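Local coordinates for hypothetical protein Atu1826 (Agrobacterium tumefaciens, PDB 2I3D) that is of unknown function but is probably a serine hydrolase of the alpha/beta hydrolase fold, at residues V26-P31 and S109-W113; G37-P41 and W113-H118; A153-N157 and V181-V187; H204-P208 and E220-E224. All coordinates share one frame; numbering follows the deposited sequence.

Contact 1 (V26-P31 and S109-W113); sequences VIFNGP and SALDW
Phe28 and Trp113 form the aromatic centre of this strand-to-helix contact, in an offset stack with ring centroids 4.9 Å apart (Phe28 ring to the five-membered ring of Trp113) and planes inclined by 21°. A CH-pi contact accompanies the stack: CB of Phe28 sits over the face of the pyrrole ring, 3.5 Å from its centroid, so the indole is covered by the root of the phenylalanine as well as by its ring. The chi1 of 56° places Phe28 CG between its own backbone N and carbonyl carbon, which carries the ring back over the helix. Apolar packing continues on both flanks. The far rim of the phenyl ring reaches the preceding helical turn, with Phe28 CZ 3.7 Å from Ala110 CB, while Val26 CG1 meets Trp113 CH2 at 3.8 Å, by the benzene part of the indole. At the Pro31 end a hydroxyl joins in: Pro31 CD lies 3.3 Å from Ser109 OG, which also makes a weak hydrogen bond to Ser105 O. With Leu83 of strand 81-85 touching Val26, Ala110 and Trp113, the edge strand 25-30 is held against helix 101-117 by dispersion and ring stacking, rather than by directional polar bonds.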
loop_
_atom_site.group_PDB
_atom_site.type_symbol
_atom_site.label_atom_id
_atom_site.label_comp_id
_atom_site.label_asym_id
_atom_site.label_seq_id
_atom_site.Cartn_x
_atom_site.Cartn_y
_atom_site.Cartn_z
ATOM N N VAL B 26 13.593 13.349 6.039
ATOM C CA VAL B 26 14.105 13.787 7.348
ATOM C C VAL B 26 14.379 12.579 8.248
ATOM O O VAL B 26 13.816 11.482 8.060
ATOM C CB VAL B 26 13.135 14.759 8.088
ATOM C CG1 VAL B 26 12.990 16.048 7.310
ATOM C CG2 VAL B 26 11.733 14.094 8.398
ATOM N N ILE B 27 15.319 12.774 9.174
ATOM C CA ILE B 27 15.592 11.832 10.250
ATOM C C ILE B 27 15.505 12.653 11.518
ATOM O O ILE B 27 16.057 13.772 11.585
ATOM C CB ILE B 27 17.015 11.177 10.126
ATOM C CG1 ILE B 27 17.046 10.106 9.024
ATOM C CG2 ILE B 27 17.444 10.570 11.449
ATOM C CD1 ILE B 27 18.457 9.580 8.693
ATOM N N PHE B 28 14.788 12.152 12.510
ATOM C CA PHE B 28 14.743 12.839 13.811
ATOM C C PHE B 28 14.830 11.783 14.908
ATOM O O PHE B 28 14.785 10.584 14.635
ATOM C CB PHE B 28 13.498 13.732 13.953
ATOM C CG PHE B 28 12.188 12.997 13.750
ATOM C CD1 PHE B 28 11.482 12.496 14.845
ATOM C CD2 PHE B 28 11.670 12.811 12.455
ATOM C CE1 PHE B 28 10.243 11.814 14.655
ATOM C CE2 PHE B 28 10.475 12.128 12.254
ATOM C CZ PHE B 28 9.763 11.627 13.343
ATOM N N ASN B 29 14.989 12.229 16.153
ATOM C CA ASN B 29 15.227 11.294 17.236
ATOM C C ASN B 29 13.955 10.917 17.928
ATOM O O ASN B 29 13.178 11.786 18.325
ATOM C CB ASN B 29 16.217 11.890 18.251
ATOM C CG ASN B 29 17.629 11.997 17.688
ATOM O OD1 ASN B 29 18.056 11.191 16.830
ATOM N ND2 ASN B 29 18.366 13.000 18.158
ATOM N N GLY B 30 13.733 9.617 18.060
ATOM C CA GLY B 30 12.680 9.122 18.936
ATOM C C GLY B 30 13.295 8.427 20.138
ATOM O O GLY B 30 14.527 8.303 20.227
ATOM N N PRO B 31 12.452 7.951 21.061
ATOM C CA PRO B 31 12.915 7.223 22.228
ATOM C C PRO B 31 13.716 5.952 21.913
ATOM O O PRO B 31 14.549 5.534 22.725
ATOM C CB PRO B 31 11.611 6.868 22.956
ATOM C CG PRO B 31 10.656 7.917 22.518
ATOM C CD PRO B 31 10.989 8.139 21.079
ATOM N N SER B 109 7.023 12.152 19.868
ATOM C CA SER B 109 8.329 12.693 19.479
ATOM C C SER B 109 8.270 13.365 18.137
ATOM O O SER B 109 8.888 14.425 17.923
ATOM C CB SER B 109 9.409 11.616 19.423
ATOM O OG SER B 109 9.801 11.238 20.723
ATOM N N ALA B 110 7.540 12.742 17.225
ATOM C CA ALA B 110 7.336 13.324 15.893
ATOM C C ALA B 110 6.632 14.664 15.946
ATOM O O ALA B 110 7.089 15.643 15.347
ATOM C CB ALA B 110 6.537 12.342 14.975
ATOM N N LEU B 111 5.531 14.720 16.710
ATOM C CA LEU B 111 4.794 15.973 16.894
ATOM C C LEU B 111 5.649 17.052 17.580
ATOM O O LEU B 111 5.662 18.207 17.135
ATOM C CB LEU B 111 3.478 15.740 17.649
ATOM C CG LEU B 111 2.580 16.987 17.739
ATOM C CD1 LEU B 111 2.355 17.785 16.395
ATOM C CD2 LEU B 111 1.237 16.575 18.347
ATOM N N ASP B 112 6.413 16.640 18.590
ATOM C CA ASP B 112 7.340 17.592 19.278
ATOM C C ASP B 112 8.358 18.170 18.287
ATOM O O ASP B 112 8.661 19.388 18.295
ATOM C CB ASP B 112 8.111 16.888 20.404
ATOM C CG ASP B 112 7.243 16.539 21.606
ATOM O OD1 ASP B 112 6.099 17.038 21.768
ATOM O OD2 ASP B 112 7.752 15.768 22.438
ATOM N N TRP B 113 8.916 17.292 17.457
ATOM C CA TRP B 113 9.903 17.707 16.466
ATOM C C TRP B 113 9.348 18.754 15.498
ATOM O O TRP B 113 9.973 19.832 15.311
ATOM C CB TRP B 113 10.435 16.503 15.729
ATOM C CG TRP B 113 11.433 16.807 14.685
ATOM C CD1 TRP B 113 12.780 17.020 14.870
ATOM C CD2 TRP B 113 11.191 16.936 13.285
ATOM N NE1 TRP B 113 13.385 17.248 13.657
ATOM C CE2 TRP B 113 12.435 17.216 12.669
ATOM C CE3 TRP B 113 10.049 16.829 12.485
ATOM C CZ2 TRP B 113 12.564 17.391 11.291
ATOM C CZ3 TRP B 113 10.176 17.015 11.102
ATOM C CH2 TRP B 113 11.428 17.293 10.525
#

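Contact 2 (G37-P41 and W113-H118); sequences GRYQP and WVQSLH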
loop_
_atom_site.group_PDB
_atom_site.type_symbol
_atom_site.label_atom_id
_atom_site.label_comp_id
_atom_site.label_asym_id
_atom_site.label_seq_id
_atom_site.Cartn_x
_atom_site.Cartn_y
_atom_site.Cartn_z
ATOM N N GLY B 37 11.313 10.097 8.386
ATOM C CA GLY B 37 10.061 10.799 8.028
ATOM C C GLY B 37 10.106 11.482 6.679
ATOM O O GLY B 37 11.164 11.478 5.999
ATOM N N ARG B 38 8.935 12.005 6.282
ATOM C CA ARG B 38 8.776 12.853 5.108
ATOM C C ARG B 38 7.999 14.062 5.562
ATOM O O ARG B 38 6.906 13.931 6.136
ATOM C CB ARG B 38 8.008 12.131 3.983
ATOM C CG ARG B 38 8.726 10.892 3.458
ATOM C CD ARG B 38 10.056 11.261 2.785
ATOM N NE ARG B 38 10.750 10.083 2.282
ATOM C CZ ARG B 38 11.778 9.479 2.876
ATOM N NH1 ARG B 38 12.279 9.938 4.013
ATOM N NH2 ARG B 38 12.319 8.409 2.323
ATOM N N TYR B 39 8.555 15.235 5.298
ATOM C CA TYR B 39 8.144 16.487 5.903
ATOM C C TYR B 39 7.960 17.569 4.865
ATOM O O TYR B 39 8.857 17.811 4.057
ATOM C CB TYR B 39 9.242 16.882 6.879
ATOM C CG TYR B 39 9.262 18.306 7.356
ATOM C CD1 TYR B 39 8.216 18.846 8.107
ATOM C CD2 TYR B 39 10.398 19.109 7.122
ATOM C CE1 TYR B 39 8.285 20.188 8.587
ATOM C CE2 TYR B 39 10.477 20.411 7.603
ATOM C CZ TYR B 39 9.428 20.945 8.328
ATOM O OH TYR B 39 9.533 22.249 8.785
ATOM N N GLN B 40 6.799 18.219 4.877
ATOM C CA GLN B 40 6.533 19.375 4.001
ATOM C C GLN B 40 6.015 20.548 4.813
ATOM O O GLN B 40 4.837 20.557 5.219
ATOM C CB GLN B 40 5.504 19.068 2.915
ATOM C CG GLN B 40 5.863 17.933 1.969
ATOM C CD GLN B 40 6.669 18.395 0.769
ATOM O OE1 GLN B 40 7.252 17.572 0.042
ATOM N NE2 GLN B 40 6.709 19.718 0.548
ATOM N N PRO B 41 6.872 21.570 5.033
ATOM C CA PRO B 41 6.371 22.695 5.811
ATOM C C PRO B 41 5.394 23.563 5.017
ATOM O O PRO B 41 5.492 23.671 3.789
ATOM C CB PRO B 41 7.644 23.484 6.163
ATOM C CG PRO B 41 8.576 23.209 5.018
ATOM C CD PRO B 41 8.270 21.763 4.597
ATOM N N TRP B 113 8.916 17.292 17.457
ATOM C CA TRP B 113 9.903 17.707 16.466
ATOM C C TRP B 113 9.348 18.754 15.498
ATOM O O TRP B 113 9.973 19.832 15.311
ATOM C CB TRP B 113 10.435 16.503 15.729
ATOM C CG TRP B 113 11.433 16.807 14.685
ATOM C CD1 TRP B 113 12.780 17.020 14.870
ATOM C CD2 TRP B 113 11.191 16.936 13.285
ATOM N NE1 TRP B 113 13.385 17.248 13.657
ATOM C CE2 TRP B 113 12.435 17.216 12.669
ATOM C CE3 TRP B 113 10.049 16.829 12.485
ATOM C CZ2 TRP B 113 12.564 17.391 11.291
ATOM C CZ3 TRP B 113 10.176 17.015 11.102
ATOM C CH2 TRP B 113 11.428 17.293 10.525
ATOM N N VAL B 114 8.171 18.494 14.908
ATOM C CA VAL B 114 7.566 19.457 13.973
ATOM C C VAL B 114 7.251 20.753 14.713
ATOM O O VAL B 114 7.521 21.850 14.215
ATOM C CB VAL B 114 6.284 18.918 13.238
ATOM C CG1 VAL B 114 5.818 19.920 12.145
ATOM C CG2 VAL B 114 6.540 17.609 12.625
ATOM N N GLN B 115 6.726 20.632 15.929
ATOM C CA GLN B 115 6.432 21.818 16.713
ATOM C C GLN B 115 7.675 22.632 17.112
ATOM O O GLN B 115 7.600 23.853 17.237
ATOM C CB GLN B 115 5.613 21.437 17.940
ATOM C CG GLN B 115 4.158 21.127 17.614
ATOM C CD GLN B 115 3.381 20.645 18.829
ATOM O OE1 GLN B 115 3.958 20.344 19.887
ATOM N NE2 GLN B 115 2.061 20.586 18.691
ATOM N N SER B 116 8.805 21.960 17.312
ATOM C CA SER B 116 10.081 22.669 17.582
ATOM C C SER B 116 10.477 23.536 16.370
ATOM O O SER B 116 11.050 24.621 16.540
ATOM C CB SER B 116 11.206 21.704 18.026
ATOM O OG SER B 116 11.776 20.935 16.948
ATOM N N LEU B 117 10.159 23.068 15.157
ATOM C CA LEU B 117 10.456 23.814 13.923
ATOM C C LEU B 117 9.392 24.860 13.598
ATOM O O LEU B 117 9.656 25.812 12.842
ATOM C CB LEU B 117 10.625 22.872 12.725
ATOM C CG LEU B 117 11.663 21.746 12.800
ATOM C CD1 LEU B 117 11.773 21.071 11.417
ATOM C CD2 LEU B 117 13.024 22.232 13.251
ATOM N N HIS B 118 8.193 24.668 14.153
ATOM C CA HIS B 118 7.054 25.561 13.927
ATOM C C HIS B 118 6.432 25.968 15.245
ATOM O O HIS B 118 5.291 25.592 15.541
ATOM C CB HIS B 118 6.013 24.897 12.992
ATOM C CG HIS B 118 6.553 24.629 11.618
ATOM N ND1 HIS B 118 7.276 23.493 11.305
ATOM C CD2 HIS B 118 6.567 25.398 10.507
ATOM C CE1 HIS B 118 7.682 23.561 10.047
ATOM N NE2 HIS B 118 7.265 24.709 9.542
#
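Tyr39 reaches from strand 33-40 to the last turn of helix 101-117, its CG anti to the backbone N (chi1 163°), which carries its ring toward the helix, between Trp113 and Pro41. One face receives the benzene edge of Trp113: the pair is T-shaped, with planes at 72° and centroids 5.2 Å apart between the Tyr39 ring and the six-membered ring of Trp113. Trp113 CH2 stands 4.0 Å from Tyr39 CG, toward the rim of the phenol. Pro41 CD lies over the opposite face, so the ring is sandwiched between indole and proline. This is the aromatic cluster of Tyr39, Trp113 and His118, by which a helix flanking the central sheet of an alpha/beta hydrolase fold is packed against its second strand. His118, the first residue beyond the helix, turns its imidazole back with CG anti to its carbonyl carbon (chi1 -64°); its ND1 makes a weak 3.4 Å hydrogen bond to Val114 O, which may limit the ring's rotation. The imidazole and phenol rings meet rim to rim, neither over the face of the other. Pro41 CB comes to the imidazole edge, 3.6 Å from His118 NE2, and Leu117 CD1 packs obliquely beside the phenol, 3.9 Å from Tyr39 CZ.

Contact 3 (A153-N157 and V181-V187); sequences APQPN and VAPEKDV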
loop_
_atom_site.group_PDB
_atom_site.type_symbol
_atom_site.label_atom_id
_atom_site.label_comp_id
_atom_site.label_asym_id
_atom_site.label_seq_id
_atom_site.Cartn_x
_atom_site.Cartn_y
_atom_site.Cartn_z
ATOM N N ALA B 153 -10.390 3.105 9.086
ATOM C CA ALA B 153 -10.372 1.657 9.418
ATOM C C ALA B 153 -9.865 1.354 10.835
ATOM O O ALA B 153 -8.988 0.508 10.998
ATOM C CB ALA B 153 -9.527 0.822 8.396
ATOM N N PRO B 154 -10.449 1.980 11.857
ATOM C CA PRO B 154 -10.013 1.671 13.232
ATOM C C PRO B 154 -10.419 0.221 13.623
ATOM O O PRO B 154 -11.360 -0.333 13.008
ATOM C CB PRO B 154 -10.792 2.698 14.058
ATOM C CG PRO B 154 -12.107 2.852 13.321
ATOM C CD PRO B 154 -11.655 2.833 11.822
ATOM N N GLN B 155 -9.738 -0.399 14.612
ATOM C CA GLN B 155 -9.937 -1.820 14.881
ATOM C C GLN B 155 -10.282 -1.950 16.359
ATOM O O GLN B 155 -9.475 -2.423 17.159
ATOM C CB GLN B 155 -8.641 -2.608 14.619
ATOM C CG GLN B 155 -8.065 -2.476 13.223
ATOM C CD GLN B 155 -6.576 -2.762 13.276
ATOM O OE1 GLN B 155 -6.081 -3.846 12.875
ATOM N NE2 GLN B 155 -5.846 -1.788 13.789
ATOM N N PRO B 156 -11.483 -1.505 16.750
ATOM C CA PRO B 156 -11.798 -1.534 18.207
ATOM C C PRO B 156 -12.102 -2.940 18.791
ATOM O O PRO B 156 -12.294 -3.069 20.017
ATOM C CB PRO B 156 -13.071 -0.682 18.315
ATOM C CG PRO B 156 -13.736 -0.753 16.887
ATOM C CD PRO B 156 -12.556 -0.914 15.919
ATOM N N ASN B 157 -12.147 -3.955 17.928
ATOM C CA ASN B 157 -12.223 -5.341 18.348
ATOM C C ASN B 157 -10.831 -5.914 18.664
ATOM O O ASN B 157 -10.738 -6.933 19.330
ATOM C CB ASN B 157 -12.931 -6.207 17.253
ATOM C CG ASN B 157 -12.250 -6.122 15.857
ATOM O OD1 ASN B 157 -11.619 -5.130 15.517
ATOM N ND2 ASN B 157 -12.356 -7.224 15.058
ATOM N N VAL B 181 -11.362 -7.578 8.789
ATOM C CA VAL B 181 -10.382 -7.304 9.863
ATOM C C VAL B 181 -11.061 -6.621 11.070
ATOM O O VAL B 181 -10.900 -7.040 12.236
ATOM C CB VAL B 181 -9.197 -6.454 9.368
ATOM C CG1 VAL B 181 -8.306 -6.052 10.552
ATOM C CG2 VAL B 181 -8.339 -7.220 8.309
ATOM N N ALA B 182 -11.813 -5.559 10.762
ATOM C CA ALA B 182 -12.561 -4.783 11.760
ATOM C C ALA B 182 -13.983 -4.602 11.230
ATOM O O ALA B 182 -14.259 -3.637 10.509
ATOM C CB ALA B 182 -11.874 -3.419 11.959
ATOM N N PRO B 183 -14.868 -5.593 11.477
ATOM C CA PRO B 183 -16.236 -5.557 10.942
ATOM C C PRO B 183 -17.057 -4.323 11.335
ATOM O O PRO B 183 -16.789 -3.677 12.335
ATOM C CB PRO B 183 -16.864 -6.823 11.518
ATOM C CG PRO B 183 -15.638 -7.786 11.611
ATOM C CD PRO B 183 -14.591 -6.883 12.171
ATOM N N GLU B 184 -18.070 -4.046 10.528
ATOM C CA GLU B 184 -18.939 -2.887 10.723
ATOM C C GLU B 184 -19.507 -2.890 12.105
ATOM O O GLU B 184 -19.635 -1.843 12.709
ATOM C CB GLU B 184 -20.163 -2.981 9.810
ATOM C CG GLU B 184 -20.049 -2.493 8.446
ATOM C CD GLU B 184 -21.456 -2.353 7.852
ATOM O OE1 GLU B 184 -21.942 -3.333 7.304
ATOM O OE2 GLU B 184 -22.087 -1.297 8.012
ATOM N N LYS B 185 -19.938 -4.050 12.594
ATOM C CA LYS B 185 -20.559 -4.055 13.908
ATOM C C LYS B 185 -19.610 -3.487 14.969
ATOM O O LYS B 185 -20.045 -2.780 15.877
ATOM C CB LYS B 185 -21.015 -5.461 14.287
ATOM C CG LYS B 185 -21.558 -5.618 15.715
ATOM C CD LYS B 185 -22.349 -6.994 15.889
ATOM C CE LYS B 185 -21.408 -8.170 16.034
ATOM N NZ LYS B 185 -22.225 -9.418 16.298
ATOM N N ASP B 186 -18.323 -3.831 14.868
ATOM C CA ASP B 186 -17.375 -3.383 15.872
ATOM C C ASP B 186 -17.119 -1.886 15.717
ATOM O O ASP B 186 -17.074 -1.141 16.721
ATOM C CB ASP B 186 -16.079 -4.156 15.737
ATOM C CG ASP B 186 -16.313 -5.620 15.887
ATOM O OD1 ASP B 186 -16.308 -6.089 17.035
ATOM O OD2 ASP B 186 -16.589 -6.289 14.878
ATOM N N VAL B 187 -16.928 -1.433 14.473
ATOM C CA VAL B 187 -16.746 0.024 14.292
ATOM C C VAL B 187 -17.984 0.803 14.750
ATOM O O VAL B 187 -17.851 1.867 15.352
ATOM C CB VAL B 187 -16.314 0.405 12.857
ATOM C CG1 VAL B 187 -16.044 1.942 12.803
ATOM C CG2 VAL B 187 -15.038 -0.359 12.525
#
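The irregular chain of 153-157, just after strand 146-152, passes the loop leading into helix 184-195, with the CA atoms of Gln155 and Ala182 5.0 Å apart and Pro183 at the helix N-cap position. Asn157 makes the one directional bond between these segments: its ND2 donates to Val181 O over 3.2 Å, nearly straight at 174°. The acceptor lies in the plane of the amide, whereas the donor is tilted 18° from the carbonyl plane. A chi1 of 56° turns the Asn157 amide toward that carbonyl, and CB is left facing the first helical turn, 3.4 Å from Asp186 OD1. Alongside, the ring of Pro156 meets helix backbone, its CG 3.4 Å from Asp186 O. Deeper in, Ala182 CB sits 3.3 Å from Pro154 O, and the two branches of Val187 divide their contacts: CG1 packs on Pro154 CG at 4.1 Å, while CG2 faces Pro154 O. Gln155, extended beyond CG, brings its OE1 to 3.9 Å from Val181 CG1, and its side chain also touches Ser130. Asp179, which accepts a hydrogen bond from Ala182 N, and His212, touched by Val181, complete with Ser130 a probable catalytic triad. A single, nearly straight hydrogen bond from a side-chain amide, backed by prolines and small apolar groups, thus joins a loop to the start of helix 184-195, beside the presumed active site.

Contact 4 (H204-P208 and E220-E224); sequences HRTLP and ELMGE
Leu207 fills the closely packed side of this contact, its two methyl groups set against the first turn of the helical segment. CD1 lies over the backbone, 3.6 Å from Leu221 N, and also touches Leu221 CB. CD2 meets the end of Glu220, 3.3 Å from its OE2, and also reaches Glu224 CG at 4.1 Å. With CG anti to the backbone N and the chain extended, Glu220 runs out toward the leucine from the opposite direction, so its methylene groups lie against the methyls as well; Glu220 CG is 3.8 Å from Leu207 CD1. Phe214 and Ile174 close in from the rest of the fold, the first touching Leu207 and Leu221, the second Leu221 and Glu224.

The outer side is polar and looser. Arg205 and Glu224 form a salt bridge that is long, 3.5 Å between Arg205 NE and Glu224 OE2, and the guanidinium and carboxylate planes are turned 38° apart. Both chains bend at chi2 (69° in Arg205), which lays the aliphatic part of the arginine alongside the carboxylate, Arg205 CG 4.0 Å from Glu224 CD. Glu220 OE2 stays 4.5 Å from Arg205 NH2, beyond salt-bridge range, yet its negative charge would probably still favour the guanidinium. At this margin exposed Pro208 makes a slight contact with Glu220.

The helix runs nearly antiparallel to the strand, at 164°: helix 218-233 covers the outermost strand, 202-207, as the C-terminal helix does in the alpha/beta hydrolase fold.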
loop_
_atom_site.group_PDB
_atom_site.type_symbol
_atom_site.label_atom_id
_atom_site.label_comp_id
_atom_site.label_asym_id
_atom_site.label_seq_id
_atom_site.Cartn_x
_atom_site.Cartn_y
_atom_site.Cartn_z
ATOM N N HIS B 204 -19.245 9.811 10.773
ATOM C CA HIS B 204 -18.925 8.411 10.544
ATOM C C HIS B 204 -19.453 7.997 9.174
ATOM O O HIS B 204 -20.682 7.944 8.968
ATOM C CB HIS B 204 -19.555 7.529 11.608
ATOM C CG HIS B 204 -19.370 6.071 11.352
ATOM N ND1 HIS B 204 -20.254 5.101 11.794
ATOM C CD2 HIS B 204 -18.377 5.413 10.700
ATOM C CE1 HIS B 204 -19.806 3.905 11.426
ATOM N NE2 HIS B 204 -18.667 4.066 10.776
ATOM N N ARG B 205 -18.540 7.712 8.241
ATOM C CA ARG B 205 -18.961 7.245 6.937
ATOM C C ARG B 205 -18.589 5.776 6.778
ATOM O O ARG B 205 -17.469 5.393 7.063
ATOM C CB ARG B 205 -18.248 8.086 5.855
ATOM C CG ARG B 205 -18.554 7.685 4.428
ATOM C CD ARG B 205 -20.046 8.020 4.013
ATOM N NE ARG B 205 -20.333 7.335 2.757
ATOM C CZ ARG B 205 -21.478 6.735 2.461
ATOM N NH1 ARG B 205 -22.518 6.772 3.314
ATOM N NH2 ARG B 205 -21.605 6.138 1.277
ATOM N N THR B 206 -19.522 4.964 6.298
ATOM C CA THR B 206 -19.268 3.574 5.973
ATOM C C THR B 206 -19.296 3.461 4.445
ATOM O O THR B 206 -20.317 3.835 3.802
ATOM C CB THR B 206 -20.295 2.642 6.619
ATOM O OG1 THR B 206 -20.273 2.822 8.053
ATOM C CG2 THR B 206 -19.991 1.145 6.269
ATOM N N LEU B 207 -18.185 3.002 3.857
ATOM C CA LEU B 207 -18.105 2.921 2.387
ATOM C C LEU B 207 -18.530 1.563 1.898
ATOM O O LEU B 207 -17.902 0.560 2.237
ATOM C CB LEU B 207 -16.666 3.121 1.885
ATOM C CG LEU B 207 -16.058 4.505 1.947
ATOM C CD1 LEU B 207 -14.814 4.555 1.066
ATOM C CD2 LEU B 207 -17.062 5.485 1.446
ATOM N N PRO B 208 -19.572 1.513 1.048
ATOM C CA PRO B 208 -19.985 0.227 0.459
ATOM C C PRO B 208 -18.885 -0.447 -0.340
ATOM O O PRO B 208 -18.230 0.186 -1.178
ATOM C CB PRO B 208 -21.164 0.621 -0.475
ATOM C CG PRO B 208 -21.700 1.902 0.190
ATOM C CD PRO B 208 -20.428 2.631 0.604
ATOM N N GLU B 220 -12.611 6.723 -3.617
ATOM C CA GLU B 220 -13.847 7.024 -2.908
ATOM C C GLU B 220 -13.502 7.484 -1.472
ATOM O O GLU B 220 -14.017 8.510 -0.962
ATOM C CB GLU B 220 -14.796 5.819 -2.876
ATOM C CG GLU B 220 -16.086 6.164 -2.150
ATOM C CD GLU B 220 -17.203 5.115 -2.293
ATOM O OE1 GLU B 220 -17.037 4.125 -3.061
ATOM O OE2 GLU B 220 -18.272 5.337 -1.664
ATOM N N LEU B 221 -12.640 6.689 -0.835
ATOM C CA LEU B 221 -12.148 7.038 0.523
ATOM C C LEU B 221 -11.554 8.452 0.548
ATOM O O LEU B 221 -11.900 9.274 1.397
ATOM C CB LEU B 221 -11.073 6.023 0.953
ATOM C CG LEU B 221 -10.287 6.375 2.218
ATOM C CD1 LEU B 221 -11.191 6.403 3.463
ATOM C CD2 LEU B 221 -9.081 5.388 2.368
HETATM N N MSE B 222 -10.656 8.751 -0.387
HETATM C CA MSE B 222 -9.928 10.011 -0.326
HETATM C C MSE B 222 -10.857 11.203 -0.630
HETATM O O MSE B 222 -10.680 12.290 -0.074
HETATM C CB MSE B 222 -8.715 9.986 -1.257
HETATM C CG MSE B 222 -7.609 9.020 -0.793
HETATM SE SE MSE B 222 -7.205 9.192 1.161
HETATM C CE MSE B 222 -6.849 10.990 1.126
ATOM N N GLY B 223 -11.848 11.001 -1.498
ATOM C CA GLY B 223 -12.892 12.016 -1.735
ATOM C C GLY B 223 -13.659 12.366 -0.481
ATOM O O GLY B 223 -13.953 13.528 -0.218
ATOM N N GLU B 224 -13.980 11.351 0.306
ATOM C CA GLU B 224 -14.699 11.576 1.573
ATOM C C GLU B 224 -13.803 12.294 2.569
ATOM O O GLU B 224 -14.264 13.225 3.238
ATOM C CB GLU B 224 -15.177 10.252 2.156
ATOM C CG GLU B 224 -16.275 9.547 1.295
ATOM C CD GLU B 224 -17.674 10.140 1.438
ATOM O OE1 GLU B 224 -17.891 11.105 2.203
ATOM O OE2 GLU B 224 -18.580 9.578 0.788
#

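Contacts 1 and 2 form one continuous unit, their centres 9 Å apart: they share Trp113, stacked on one partner and edge-on to the other, and adjacent strands 25-30 and 33-40 join them through a probable hydrogen bond from Gly37 N to Val26 O, 2.9 Å. Contacts 3 and 4 lie on the opposite side of the chain's centre, 15 Å apart centre to centre, and touch where Val187 CG1 comes within 3.9 Å of His204 NE2. About 31 Å separates the centres of contacts 1 and 4, which pin helices onto the two outermost strands of the same sheet. Of the four, contact 3 borders the presumed Ser130-His212-Asp179 triad.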